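PDB 3RYK: dTDP-4-dehydrorhamnose 3,5-epimerase from Bacillus anthracis str. Ames, which catalyses the epimerization of dTDP-4-dehydro-6-deoxy-D-glucose at carbons 3 and 5 of the sugar ring, a step in dTDP-L-rhamnose biosynthesis. Local coordinates for residues Thr30-Ala35 and Phe119-Gly124; Gly80-Leu85 and Ile179-Thr184; His86-Pro91 and Val158-Ser163; Lys96-Met101 and Tyr125-Asp130; Ile109-Lys114 and Lys139-Gly144. All coordinates share one frame; numbering follows the deposited sequence.

Contact 1 (Thr30-Ala35 and Phe119-Gly124); sequences TNFTDA and FKQWRG
Asn31 CA and Arg123 CA lie 8.3 Å apart, and Phe32 CA and Gln121 CA 8.2 Å, where a beta-hairpin turn is set against the start of strand 122-128, so that the two facing sheets of this jelly roll meet near the surface. The hairpin joins strands 26-31 and 35-45, and Asn31 and Ala35 close it by bonding to each other's backbone in both directions. The backbones of the two segments stay well apart, and the gap is spanned by side chains. Phe32 CZ comes 3.6 Å from Trp122 O and 3.7 Å from Arg123 CB, both near the plane of the ring, so the ring enters with its edge foremost. Gln121 flanks it obliquely, with CB 3.9 Å from Phe32 CE1 and its amide almost perpendicular to the ring. Behind the turn, Arg113 bonds to Phe32 O and pairs with Asp34. Arg123 holds its CG anti to the backbone N (chi1 -178°) and runs extended to NE, which brings CD and NE against the Asn31 amide, with ND2 over one guanidinium face. Glu29, further back on the hairpin strand, takes the charge in a salt bridge to NH2. Asn31 ND2 lies 3.5 Å from Arg123 NE, two donors facing each other with nearly parallel planes (15° apart) and no hydrogen bond; the tightest approach is Asn31 ND2 to Arg123 CD at 3.3 Å.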
# COMPACT_ATOMS: atom_id res chain seq x y z
N THR A 30 9.33 20.88 -1.11
CA THR A 30 8.13 21.33 -0.45
C THR A 30 7.61 22.49 -1.28
O THR A 30 8.37 23.36 -1.70
CB THR A 30 8.39 21.82 0.99
OG1 THR A 30 8.99 20.78 1.78
CG2 THR A 30 7.08 22.25 1.65
N ASN A 31 6.31 22.47 -1.56
CA ASN A 31 5.68 23.53 -2.33
C ASN A 31 4.36 23.93 -1.68
O ASN A 31 3.71 23.15 -1.00
CB ASN A 31 5.43 23.16 -3.81
CG ASN A 31 6.71 22.85 -4.57
OD1 ASN A 31 7.34 21.82 -4.37
ND2 ASN A 31 7.04 23.70 -5.54
N PHE A 32 3.98 25.18 -1.89
CA PHE A 32 2.75 25.73 -1.37
C PHE A 32 2.68 25.55 0.15
O PHE A 32 1.63 25.24 0.70
CB PHE A 32 1.56 25.10 -2.10
CG PHE A 32 1.82 24.92 -3.57
CD1 PHE A 32 2.12 26.01 -4.36
CD2 PHE A 32 1.73 23.67 -4.16
CE1 PHE A 32 2.40 25.84 -5.71
CE2 PHE A 32 1.98 23.51 -5.52
CZ PHE A 32 2.32 24.59 -6.29
N THR A 33 3.84 25.70 0.79
CA THR A 33 4.03 25.60 2.24
C THR A 33 3.98 24.20 2.86
O THR A 33 4.90 23.83 3.60
CB THR A 33 3.03 26.53 3.02
OG1 THR A 33 3.07 27.86 2.48
CG2 THR A 33 3.38 26.58 4.51
N ASP A 34 2.93 23.45 2.53
CA ASP A 34 2.66 22.12 3.07
C ASP A 34 2.75 20.89 2.14
O ASP A 34 2.79 19.77 2.65
CB ASP A 34 1.25 22.19 3.64
CG ASP A 34 1.12 23.26 4.75
OD1 ASP A 34 1.95 23.27 5.69
OD2 ASP A 34 0.16 24.04 4.69
N ALA A 35 2.75 21.07 0.82
CA ALA A 35 2.83 19.92 -0.11
C ALA A 35 4.26 19.39 -0.10
O ALA A 35 5.19 20.15 -0.23
CB ALA A 35 2.41 20.30 -1.52
N PHE A 119 -2.48 30.73 -3.72
CA PHE A 119 -3.83 30.39 -4.16
C PHE A 119 -3.94 30.28 -5.68
O PHE A 119 -3.40 31.09 -6.43
CB PHE A 119 -4.83 31.40 -3.60
CG PHE A 119 -6.23 31.24 -4.13
CD1 PHE A 119 -6.92 30.06 -3.97
CD2 PHE A 119 -6.88 32.32 -4.68
CE1 PHE A 119 -8.20 29.92 -4.43
CE2 PHE A 119 -8.19 32.20 -5.13
CZ PHE A 119 -8.85 31.00 -5.01
N LYS A 120 -4.64 29.22 -6.10
CA LYS A 120 -4.89 28.84 -7.50
C LYS A 120 -3.68 28.20 -8.20
O LYS A 120 -3.85 27.56 -9.25
CB LYS A 120 -5.49 29.95 -8.38
CG LYS A 120 -6.85 30.49 -7.94
CD LYS A 120 -7.43 31.32 -9.08
CE LYS A 120 -8.79 31.97 -8.83
NZ LYS A 120 -8.79 33.08 -7.86
N GLN A 121 -2.48 28.32 -7.62
CA GLN A 121 -1.29 27.72 -8.21
C GLN A 121 -1.32 26.19 -8.16
O GLN A 121 -1.96 25.58 -7.31
CB GLN A 121 -0.02 28.25 -7.55
CG GLN A 121 0.16 29.77 -7.63
CD GLN A 121 1.49 30.25 -7.06
OE1 GLN A 121 2.47 29.50 -6.98
NE2 GLN A 121 1.54 31.53 -6.69
N TRP A 122 -0.59 25.58 -9.10
CA TRP A 122 -0.52 24.13 -9.22
C TRP A 122 0.89 23.63 -9.51
O TRP A 122 1.80 24.41 -9.81
CB TRP A 122 -1.43 23.65 -10.35
CG TRP A 122 -1.11 24.24 -11.67
CD1 TRP A 122 -1.62 25.39 -12.20
CD2 TRP A 122 -0.20 23.72 -12.66
NE1 TRP A 122 -1.08 25.63 -13.43
CE2 TRP A 122 -0.21 24.62 -13.74
CE3 TRP A 122 0.63 22.60 -12.72
CZ2 TRP A 122 0.58 24.42 -14.88
CZ3 TRP A 122 1.40 22.41 -13.84
CH2 TRP A 122 1.38 23.32 -14.90
N ARG A 123 1.06 22.32 -9.41
CA ARG A 123 2.35 21.71 -9.71
C ARG A 123 2.17 20.27 -10.18
O ARG A 123 1.38 19.52 -9.60
CB ARG A 123 3.33 21.83 -8.55
CG ARG A 123 4.74 21.25 -8.85
CD ARG A 123 5.74 21.73 -7.80
NE ARG A 123 7.11 21.28 -8.04
CZ ARG A 123 7.96 21.85 -8.88
NH1 ARG A 123 7.58 22.88 -9.63
NH2 ARG A 123 9.20 21.36 -9.02
N GLY A 124 2.90 19.94 -11.24
CA GLY A 124 2.89 18.62 -11.86
C GLY A 124 4.10 17.79 -11.47
O GLY A 124 5.24 18.19 -11.74

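Contact 2 (Gly80-Leu85 and Ile179-Thr184); sequences GTIRGL and IPWPVT
Ile82, on a strand of the five-stranded sheet, reaches out to Trp181 in the loop that covers the sheet's outer face. From CB, which points at the loop, the side chain divides: CG2 goes anti to the backbone N, while CG1 turns beside that N (chi1 -77°) and carries CD1 outward in an extended line. CD1 does the touching. Ile82 CD1 sits over one face of the indole, 3.7 Å from Trp181 CD2, in a CH-pi contact with the five-membered ring, and also meets Val183 CG1 at 4.2 Å. The opposite face of the indole is covered by Ile179 CG2 from the tryptophan's own loop, so the ring is held between two aliphatic groups. Leu85 arrives from further along the strand: its CD2 lies at the indole edge, 4.3 Å from Trp181 CZ2, and its CD1 meets Ile179 CD1 tip to tip. At the other end Gly80 O approaches Val183 CG2. The indole's polar atom is satisfied, because NE1 bonds to Trp172 O, and Val108 and Cys146 continue the apolar floor on the neighbouring strands. The result is a hydrophobic loop laid across the outer sheet face of a jelly-roll sandwich.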
# COMPACT_ATOMS: atom_id res chain seq x y z
N GLY A 80 -3.14 7.42 -20.36
CA GLY A 80 -3.95 8.61 -20.65
C GLY A 80 -5.30 8.64 -19.95
O GLY A 80 -6.25 9.31 -20.41
N THR A 81 -5.41 7.90 -18.86
CA THR A 81 -6.63 7.87 -18.07
C THR A 81 -6.47 8.98 -17.04
O THR A 81 -5.45 9.08 -16.36
CB THR A 81 -6.82 6.53 -17.34
OG1 THR A 81 -6.89 5.47 -18.30
CG2 THR A 81 -8.08 6.53 -16.47
N ILE A 82 -7.46 9.86 -16.94
CA ILE A 82 -7.41 10.94 -15.96
C ILE A 82 -8.37 10.70 -14.81
O ILE A 82 -9.58 10.50 -15.01
CB ILE A 82 -7.60 12.35 -16.57
CG1 ILE A 82 -6.31 12.80 -17.25
CG2 ILE A 82 -7.90 13.38 -15.49
CD1 ILE A 82 -6.36 14.20 -17.81
N ARG A 83 -7.80 10.72 -13.60
CA ARG A 83 -8.53 10.53 -12.35
C ARG A 83 -8.47 11.86 -11.58
O ARG A 83 -7.41 12.24 -11.05
CB ARG A 83 -7.90 9.42 -11.53
CG ARG A 83 -7.80 8.05 -12.21
CD ARG A 83 -9.14 7.44 -12.59
NE ARG A 83 -8.92 6.09 -13.11
CZ ARG A 83 -9.88 5.23 -13.46
NH1 ARG A 83 -11.16 5.57 -13.35
NH2 ARG A 83 -9.54 4.02 -13.90
N GLY A 84 -9.59 12.58 -11.52
CA GLY A 84 -9.68 13.88 -10.82
C GLY A 84 -10.16 15.04 -11.69
O GLY A 84 -10.77 14.79 -12.76
N LEU A 85 -9.94 16.30 -11.29
CA LEU A 85 -9.26 16.71 -10.03
C LEU A 85 -10.24 16.64 -8.86
O LEU A 85 -11.22 17.37 -8.86
CB LEU A 85 -8.77 18.17 -10.14
CG LEU A 85 -7.71 18.61 -11.16
CD1 LEU A 85 -7.64 20.14 -11.22
CD2 LEU A 85 -6.36 18.00 -10.82
N ILE A 179 -3.62 23.46 -17.20
CA ILE A 179 -2.66 22.40 -16.90
C ILE A 179 -2.23 21.69 -18.20
O ILE A 179 -3.08 21.33 -19.03
CB ILE A 179 -3.22 21.39 -15.87
CG1 ILE A 179 -3.60 22.13 -14.58
CG2 ILE A 179 -2.20 20.27 -15.59
CD1 ILE A 179 -4.45 21.35 -13.62
N PRO A 180 -0.91 21.50 -18.40
CA PRO A 180 -0.34 20.85 -19.58
C PRO A 180 -0.42 19.32 -19.53
O PRO A 180 0.61 18.63 -19.56
CB PRO A 180 1.12 21.31 -19.53
CG PRO A 180 1.39 21.36 -18.09
CD PRO A 180 0.16 21.95 -17.49
N TRP A 181 -1.62 18.76 -19.51
CA TRP A 181 -1.75 17.31 -19.46
C TRP A 181 -1.07 16.66 -20.64
O TRP A 181 -1.14 17.17 -21.76
CB TRP A 181 -3.23 16.88 -19.44
CG TRP A 181 -3.99 17.37 -18.30
CD1 TRP A 181 -4.87 18.40 -18.28
CD2 TRP A 181 -3.91 16.88 -16.96
NE1 TRP A 181 -5.38 18.57 -17.02
CE2 TRP A 181 -4.80 17.65 -16.19
CE3 TRP A 181 -3.19 15.86 -16.34
CZ2 TRP A 181 -4.99 17.43 -14.82
CZ3 TRP A 181 -3.37 15.65 -14.98
CH2 TRP A 181 -4.26 16.44 -14.23
N PRO A 182 -0.40 15.51 -20.40
CA PRO A 182 0.31 14.79 -21.46
C PRO A 182 -0.62 13.93 -22.34
O PRO A 182 -0.21 12.88 -22.84
CB PRO A 182 1.25 13.91 -20.66
CG PRO A 182 0.50 13.61 -19.44
CD PRO A 182 -0.17 14.89 -19.09
N VAL A 183 -1.85 14.39 -22.54
CA VAL A 183 -2.81 13.65 -23.35
C VAL A 183 -3.77 14.67 -23.93
O VAL A 183 -3.98 15.73 -23.35
CB VAL A 183 -3.58 12.61 -22.48
CG1 VAL A 183 -4.27 13.30 -21.31
CG2 VAL A 183 -4.57 11.82 -23.32
N THR A 184 -4.28 14.37 -25.13
CA THR A 184 -5.21 15.24 -25.84
C THR A 184 -6.67 14.86 -25.60
O THR A 184 -7.53 15.74 -25.38
CB THR A 184 -4.90 15.23 -27.36
OG1 THR A 184 -3.65 15.90 -27.59
CG2 THR A 184 -5.98 15.94 -28.19

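Contact 3 (His86-Pro91 and Val158-Ser163); sequences HFQKNP and VDEYYS
Gln88, close to the end of jelly-roll strand 82-88, fastens the loop at Tyr161-Ser163, beside the bound pyrophosphate. The side chain leaves with CG anti to the backbone N (chi1 -161°) and stays extended, so the terminal amide arrives alongside the loop backbone and uses both of its polar atoms there. Gln88 OE1 accepts from Ser163 N at 2.9 Å; the bond is bent, 138° at the hydrogen, and the donor stands well above the carbonyl plane. Gln88 NE2 gives a weak bond to Tyr161 O at 3.3 Å and also donates to Lys92 O, so the amide is fixed in rotation by partners at either end. Between the two anchored residues lies Tyr162. Its hydroxyl is hydrogen-bonded to Asp167, a residue of the pyrophosphate pocket, and the side chain comes within about 4 Å of the ligand. Tyr162 also packs on Glu52 of the second subunit, a residue that contributes to a TDP pocket, consistent with a site assembled from both chains. Gln88 probably serves as a second-shell residue, helping to set the course of the backbone that carries Tyr162. Glu160 CG passes 4.2 Å from Gln88 NE2, while Gln88 OE1 lies 3.5 Å from Tyr162 CA.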
# COMPACT_ATOMS: atom_id res chain seq x y z
N HIS A 86 -9.94 15.79 -7.88
CA HIS A 86 -10.78 15.57 -6.69
C HIS A 86 -10.42 16.36 -5.43
O HIS A 86 -9.27 16.72 -5.21
CB HIS A 86 -10.68 14.09 -6.28
CG HIS A 86 -11.31 13.76 -4.96
ND1 HIS A 86 -10.69 14.05 -3.76
CD2 HIS A 86 -12.47 13.15 -4.64
CE1 HIS A 86 -11.46 13.66 -2.76
NE2 HIS A 86 -12.55 13.10 -3.27
N PHE A 87 -11.43 16.63 -4.60
CA PHE A 87 -11.25 17.31 -3.33
C PHE A 87 -12.55 17.01 -2.58
O PHE A 87 -13.64 17.05 -3.16
CB PHE A 87 -10.90 18.80 -3.36
CG PHE A 87 -11.99 19.69 -3.84
CD1 PHE A 87 -12.92 20.21 -2.96
CD2 PHE A 87 -12.04 20.07 -5.17
CE1 PHE A 87 -13.92 21.06 -3.40
CE2 PHE A 87 -13.03 20.93 -5.62
CZ PHE A 87 -13.97 21.42 -4.73
N GLN A 88 -12.43 16.68 -1.30
CA GLN A 88 -13.62 16.39 -0.52
C GLN A 88 -13.83 17.66 0.29
O GLN A 88 -12.94 18.08 1.03
CB GLN A 88 -13.41 15.16 0.36
CG GLN A 88 -14.70 14.53 0.83
CD GLN A 88 -14.50 13.25 1.59
OE1 GLN A 88 -14.73 12.17 1.04
NE2 GLN A 88 -13.99 13.33 2.81
N LYS A 89 -14.98 18.31 0.12
CA LYS A 89 -15.27 19.54 0.86
C LYS A 89 -15.44 19.29 2.34
O LYS A 89 -15.94 18.24 2.75
CB LYS A 89 -16.58 20.20 0.37
CG LYS A 89 -16.61 20.83 -1.02
CD LYS A 89 -18.02 21.39 -1.30
CE LYS A 89 -18.11 22.24 -2.58
NZ LYS A 89 -17.72 21.57 -3.84
N ASN A 90 -15.01 20.26 3.15
CA ASN A 90 -15.18 20.16 4.61
C ASN A 90 -16.67 20.10 4.92
O ASN A 90 -17.50 20.44 4.07
CB ASN A 90 -14.44 21.25 5.40
CG ASN A 90 -13.04 20.83 5.87
OD1 ASN A 90 -12.89 19.84 6.60
ND2 ASN A 90 -12.04 21.63 5.55
N PRO A 91 -17.03 19.66 6.14
CA PRO A 91 -16.16 19.22 7.25
C PRO A 91 -15.38 17.90 7.07
O PRO A 91 -14.75 17.45 8.03
CB PRO A 91 -17.15 19.07 8.41
CG PRO A 91 -18.44 18.79 7.76
CD PRO A 91 -18.45 19.57 6.50
N VAL A 158 -5.68 8.25 3.06
CA VAL A 158 -6.47 9.44 3.39
C VAL A 158 -6.69 9.44 4.90
O VAL A 158 -6.88 8.38 5.49
CB VAL A 158 -7.82 9.51 2.62
CG1 VAL A 158 -7.59 9.46 1.11
CG2 VAL A 158 -8.77 8.40 3.06
N ASP A 159 -6.68 10.61 5.53
CA ASP A 159 -6.86 10.71 7.00
C ASP A 159 -8.31 10.96 7.44
O ASP A 159 -8.56 11.19 8.63
CB ASP A 159 -5.95 11.76 7.65
CG ASP A 159 -6.28 13.18 7.22
OD1 ASP A 159 -5.87 14.11 7.95
OD2 ASP A 159 -6.94 13.37 6.18
N GLU A 160 -9.23 10.93 6.48
CA GLU A 160 -10.66 11.11 6.72
C GLU A 160 -11.39 10.16 5.78
O GLU A 160 -11.05 10.06 4.60
CB GLU A 160 -11.09 12.56 6.52
CG GLU A 160 -12.60 12.88 6.71
CD GLU A 160 -13.17 12.55 8.10
OE1 GLU A 160 -13.84 13.44 8.66
OE2 GLU A 160 -12.92 11.46 8.65
N TYR A 161 -12.37 9.44 6.29
CA TYR A 161 -13.12 8.50 5.46
C TYR A 161 -13.83 9.15 4.30
O TYR A 161 -14.16 10.35 4.33
CB TYR A 161 -14.13 7.70 6.29
CG TYR A 161 -13.46 6.80 7.28
CD1 TYR A 161 -12.87 5.62 6.86
CD2 TYR A 161 -13.43 7.12 8.63
CE1 TYR A 161 -12.25 4.79 7.75
CE2 TYR A 161 -12.83 6.28 9.53
CZ TYR A 161 -12.23 5.11 9.08
OH TYR A 161 -11.61 4.26 9.96
N TYR A 162 -14.07 8.34 3.27
CA TYR A 162 -14.76 8.78 2.07
C TYR A 162 -16.22 9.12 2.38
O TYR A 162 -16.85 8.49 3.24
CB TYR A 162 -14.68 7.71 0.97
CG TYR A 162 -15.44 8.09 -0.27
CD1 TYR A 162 -14.91 9.01 -1.17
CD2 TYR A 162 -16.67 7.52 -0.56
CE1 TYR A 162 -15.60 9.37 -2.32
CE2 TYR A 162 -17.38 7.87 -1.70
CZ TYR A 162 -16.83 8.80 -2.58
OH TYR A 162 -17.52 9.16 -3.72
N SER A 163 -16.72 10.14 1.69
CA SER A 163 -18.09 10.61 1.83
C SER A 163 -18.59 11.00 0.44
O SER A 163 -18.28 12.08 -0.07
CB SER A 163 -18.14 11.81 2.79
OG SER A 163 -19.46 12.34 2.90

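Contact 4 (Lys96-Met101 and Tyr125-Asp130); sequences KLIQVM and YILSAD
Val100 and Ser128 have CA atoms 5.1 Å apart where strand 96-100 and the 125-128 part of strand 122-128 converge, their directions 60° from each other and their axes 5.7 Å apart at closest approach. The strands belong to the two facing sheets and do not pair. Val100 fills the junction: with CG1 anti to the backbone N (chi1 175°), CG2 is left to press on Leu127, 3.4 Å from its O and 3.8 Å from its CB, while CG1 rests against Ser128 and Ala129 N. Leu127 CD1 reaches back to Ile98 O at 4.0 Å. Beyond the valine, Ala129 CA makes a CA-H...O contact with Val100 O, and Ala129 CB lies 3.6 Å from Met101 O. A water bridges the backbones, taking the Val100 N-H at 2.8 Å and sitting 3.0 Å from Ser128 O. Around this joint, Ile105 of strand 104-111 packs on both Val100 and Leu127, Leu37 of strand 35-45 backs Leu127, and Met155 of the second subunit packs on Gln99 and Met101.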
# COMPACT_ATOMS: atom_id res chain seq x y z
N LYS A 96 -4.05 13.59 1.78
CA LYS A 96 -3.76 12.38 1.01
C LYS A 96 -2.26 12.18 0.92
O LYS A 96 -1.51 13.13 1.08
CB LYS A 96 -4.35 12.48 -0.39
CG LYS A 96 -5.85 12.68 -0.42
CD LYS A 96 -6.37 12.73 -1.83
CE LYS A 96 -7.86 12.96 -1.85
NZ LYS A 96 -8.35 12.98 -3.25
N LEU A 97 -1.84 10.94 0.67
CA LEU A 97 -0.41 10.56 0.53
C LEU A 97 -0.45 9.52 -0.57
O LEU A 97 -0.89 8.40 -0.36
CB LEU A 97 0.14 10.04 1.85
CG LEU A 97 1.63 9.70 1.97
CD1 LEU A 97 2.50 10.92 1.72
CD2 LEU A 97 1.83 9.19 3.38
N ILE A 98 0.02 9.92 -1.75
CA ILE A 98 -0.03 9.08 -2.93
C ILE A 98 1.29 8.54 -3.45
O ILE A 98 2.31 9.22 -3.41
CB ILE A 98 -0.61 9.91 -4.10
CG1 ILE A 98 -2.01 10.50 -3.80
CG2 ILE A 98 -0.68 9.07 -5.38
CD1 ILE A 98 -2.04 11.90 -3.23
N GLN A 99 1.23 7.31 -3.95
CA GLN A 99 2.37 6.63 -4.54
C GLN A 99 1.87 5.74 -5.68
O GLN A 99 0.68 5.37 -5.76
CB GLN A 99 3.16 5.79 -3.56
CG GLN A 99 2.43 4.62 -2.96
CD GLN A 99 3.31 3.74 -2.10
OE1 GLN A 99 4.53 3.71 -2.27
NE2 GLN A 99 2.70 2.98 -1.21
N VAL A 100 2.81 5.39 -6.55
CA VAL A 100 2.54 4.53 -7.71
C VAL A 100 3.23 3.19 -7.48
O VAL A 100 4.46 3.13 -7.25
CB VAL A 100 3.02 5.20 -9.00
CG1 VAL A 100 2.86 4.25 -10.17
CG2 VAL A 100 2.26 6.52 -9.23
N MET A 101 2.45 2.12 -7.57
CA MET A 101 2.97 0.76 -7.35
C MET A 101 3.36 0.05 -8.64
O MET A 101 4.24 -0.84 -8.64
CB MET A 101 1.94 -0.06 -6.56
CG MET A 101 1.48 0.64 -5.26
SD MET A 101 2.82 1.13 -4.13
CE MET A 101 3.54 -0.48 -3.77
N TYR A 125 3.85 16.62 -10.86
CA TYR A 125 4.91 15.71 -10.41
C TYR A 125 4.81 14.34 -11.08
O TYR A 125 3.70 13.83 -11.35
CB TYR A 125 4.71 15.40 -8.93
CG TYR A 125 4.55 16.57 -8.00
CD1 TYR A 125 5.62 17.08 -7.28
CD2 TYR A 125 3.31 17.15 -7.82
CE1 TYR A 125 5.45 18.14 -6.40
CE2 TYR A 125 3.13 18.21 -6.96
CZ TYR A 125 4.21 18.70 -6.24
OH TYR A 125 4.03 19.75 -5.37
N ILE A 126 5.96 13.73 -11.34
CA ILE A 126 6.00 12.41 -11.95
C ILE A 126 6.30 11.42 -10.84
O ILE A 126 7.40 11.44 -10.27
CB ILE A 126 7.05 12.29 -13.10
CG1 ILE A 126 6.71 13.23 -14.27
CG2 ILE A 126 7.14 10.87 -13.58
CD1 ILE A 126 7.75 13.24 -15.40
N LEU A 127 5.31 10.57 -10.55
CA LEU A 127 5.38 9.54 -9.54
C LEU A 127 5.37 8.22 -10.30
O LEU A 127 4.54 7.99 -11.21
CB LEU A 127 4.21 9.67 -8.56
CG LEU A 127 4.06 11.05 -7.90
CD1 LEU A 127 2.89 11.10 -6.91
CD2 LEU A 127 5.36 11.47 -7.22
N SER A 128 6.29 7.33 -9.97
CA SER A 128 6.36 6.04 -10.65
C SER A 128 6.78 4.86 -9.78
O SER A 128 7.22 5.03 -8.64
CB SER A 128 7.31 6.15 -11.84
OG SER A 128 8.65 6.36 -11.36
N ALA A 129 6.64 3.67 -10.35
CA ALA A 129 6.99 2.45 -9.67
C ALA A 129 8.50 2.45 -9.51
O ALA A 129 9.00 2.00 -8.48
CB ALA A 129 6.53 1.24 -10.46
N ASP A 130 9.22 2.97 -10.50
CA ASP A 130 10.70 3.03 -10.45
C ASP A 130 11.26 4.08 -9.52
O ASP A 130 12.27 3.81 -8.86
CB ASP A 130 11.29 3.12 -11.86
CG ASP A 130 11.19 1.80 -12.63
OD1 ASP A 130 12.05 0.90 -12.39
OD2 ASP A 130 10.33 1.70 -13.52
O HOH W 1 5.56 6.09 -6.33

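Contact 5 (Ile109-Lys114 and Lys139-Gly144); sequences IVDLRK and KGFAHG
Phe141 lays its ring into a hollow framed by Asp111 and Arg113, at the end of the antiparallel pair of strands 109-111 and 141-144. Asp111 CA lies over one face, and the Asp111 carboxylate stacks obliquely, planes 22° apart. Phe141 CE2 stands above the Arg113 guanidinium, 3.5 Å from Arg113 CZ; the planes are 54° apart, so the ring tilts into that face. Ile109 CD1 meets the ring obliquely, 4.1 Å from Phe141 CD1. On the other sheet face, Ala142 CB rests in the notch made by Val110 CB and Leu112 CD1, 4.0 Å from each. Val110 and Ala142 exchange backbone bonds, and Leu112 N adds one to Gly140 O. Bare Gly140 lets Arg113 CG come within 3.9 Å of Gly140 CA. Arg113, bent at chi3 (-60°), grips Asp111 side-on, NE to OD1 at 2.9 Å and NH2 to OD2 at 2.8 Å. Arg113 N reaches OD1 from the opposite face, an Asx turn; Ser116 and Thr118 bond to OD2. The buried carboxylate's charge is probably balanced chiefly by Arg113, which Asp34 shares.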
# COMPACT_ATOMS: atom_id res chain seq x y z
N ILE A 109 -1.55 18.94 -8.38
CA ILE A 109 -2.22 19.39 -7.17
C ILE A 109 -2.43 20.88 -7.37
O ILE A 109 -1.58 21.55 -7.97
CB ILE A 109 -1.49 19.07 -5.81
CG1 ILE A 109 -0.21 19.89 -5.61
CG2 ILE A 109 -1.23 17.58 -5.69
CD1 ILE A 109 0.48 19.57 -4.30
N VAL A 110 -3.57 21.38 -6.90
CA VAL A 110 -3.93 22.79 -7.01
C VAL A 110 -4.28 23.33 -5.61
O VAL A 110 -5.06 22.73 -4.89
CB VAL A 110 -5.17 22.96 -7.92
CG1 VAL A 110 -5.39 24.45 -8.23
CG2 VAL A 110 -5.02 22.17 -9.23
N ASP A 111 -3.68 24.47 -5.23
CA ASP A 111 -3.93 25.08 -3.92
C ASP A 111 -5.25 25.86 -4.03
O ASP A 111 -5.33 26.85 -4.76
CB ASP A 111 -2.75 25.98 -3.50
CG ASP A 111 -2.89 26.56 -2.09
OD1 ASP A 111 -3.98 26.47 -1.49
OD2 ASP A 111 -1.88 27.10 -1.54
N LEU A 112 -6.28 25.40 -3.32
CA LEU A 112 -7.59 26.08 -3.37
C LEU A 112 -7.93 26.87 -2.10
O LEU A 112 -9.07 27.26 -1.88
CB LEU A 112 -8.71 25.08 -3.71
CG LEU A 112 -8.62 24.42 -5.08
CD1 LEU A 112 -9.87 23.61 -5.40
CD2 LEU A 112 -8.39 25.46 -6.14
N ARG A 113 -6.92 27.13 -1.28
CA ARG A 113 -7.08 27.90 -0.06
C ARG A 113 -7.06 29.37 -0.52
O ARG A 113 -6.01 29.91 -0.88
CB ARG A 113 -5.95 27.53 0.91
CG ARG A 113 -5.94 26.05 1.31
CD ARG A 113 -4.68 25.66 2.09
NE ARG A 113 -3.48 25.88 1.29
CZ ARG A 113 -2.24 25.61 1.70
NH1 ARG A 113 -2.01 25.09 2.90
NH2 ARG A 113 -1.22 25.86 0.88
N LYS A 114 -8.23 30.02 -0.51
CA LYS A 114 -8.37 31.42 -0.94
C LYS A 114 -7.45 32.41 -0.22
O LYS A 114 -7.03 33.41 -0.80
CB LYS A 114 -9.83 31.88 -0.86
CG LYS A 114 -10.06 33.31 -1.35
CD LYS A 114 -11.54 33.66 -1.38
CE LYS A 114 -11.78 35.05 -1.93
NZ LYS A 114 -13.24 35.35 -1.99
N LYS A 139 -4.79 19.27 3.08
CA LYS A 139 -6.21 19.60 3.00
C LYS A 139 -6.26 20.97 2.32
O LYS A 139 -5.33 21.76 2.48
CB LYS A 139 -6.84 19.65 4.39
CG LYS A 139 -6.90 18.31 5.09
CD LYS A 139 -7.53 18.42 6.45
CE LYS A 139 -7.72 17.06 7.07
NZ LYS A 139 -8.41 17.12 8.38
N GLY A 140 -7.31 21.25 1.55
CA GLY A 140 -7.44 22.53 0.85
C GLY A 140 -6.89 22.52 -0.57
O GLY A 140 -6.77 23.58 -1.20
N PHE A 141 -6.56 21.33 -1.05
CA PHE A 141 -6.03 21.10 -2.39
C PHE A 141 -6.88 20.17 -3.25
O PHE A 141 -7.58 19.29 -2.73
CB PHE A 141 -4.63 20.46 -2.32
CG PHE A 141 -3.53 21.39 -1.90
CD1 PHE A 141 -2.60 21.86 -2.83
CD2 PHE A 141 -3.44 21.84 -0.59
CE1 PHE A 141 -1.57 22.73 -2.46
CE2 PHE A 141 -2.42 22.71 -0.21
CZ PHE A 141 -1.49 23.16 -1.15
N ALA A 142 -6.81 20.38 -4.56
CA ALA A 142 -7.50 19.56 -5.54
C ALA A 142 -6.37 18.62 -5.95
O ALA A 142 -5.19 19.04 -5.99
CB ALA A 142 -7.99 20.35 -6.71
N HIS A 143 -6.71 17.38 -6.25
CA HIS A 143 -5.76 16.35 -6.65
C HIS A 143 -6.27 15.44 -7.75
O HIS A 143 -7.42 14.94 -7.69
CB HIS A 143 -5.39 15.44 -5.48
CG HIS A 143 -4.68 14.19 -5.91
ND1 HIS A 143 -5.31 12.97 -6.01
CD2 HIS A 143 -3.41 13.99 -6.32
CE1 HIS A 143 -4.45 12.06 -6.45
NE2 HIS A 143 -3.29 12.65 -6.65
N GLY A 144 -5.41 15.21 -8.74
CA GLY A 144 -5.73 14.34 -9.86
C GLY A 144 -4.47 13.88 -10.54
O GLY A 144 -3.37 14.36 -10.22

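Overall arrangement
Contacts 4 and 5 are the buried ones, contact 2 is partly so, and contacts 1 and 3 lie at the surface. Contact 5 alone pairs neighbouring strands by backbone bonds; contacts 1 and 4 instead join the two sheets through opposite ends of strand 122-128, by an edge-on ring and an amide set over a guanidinium, near the surface, and by aliphatic packing with a water bridging the backbones. Contacts 2 and 3 share strand 82-88, one end covered by an apolar loop, the other tied to a polar loop near pyrophosphate. Arg113, salt-bridged to Asp111 in contact 5, also pairs with Asp34 in contact 1's hairpin, while Leu85 links contact 2 to Ala142. Contacts 3 and 4 touch the second subunit.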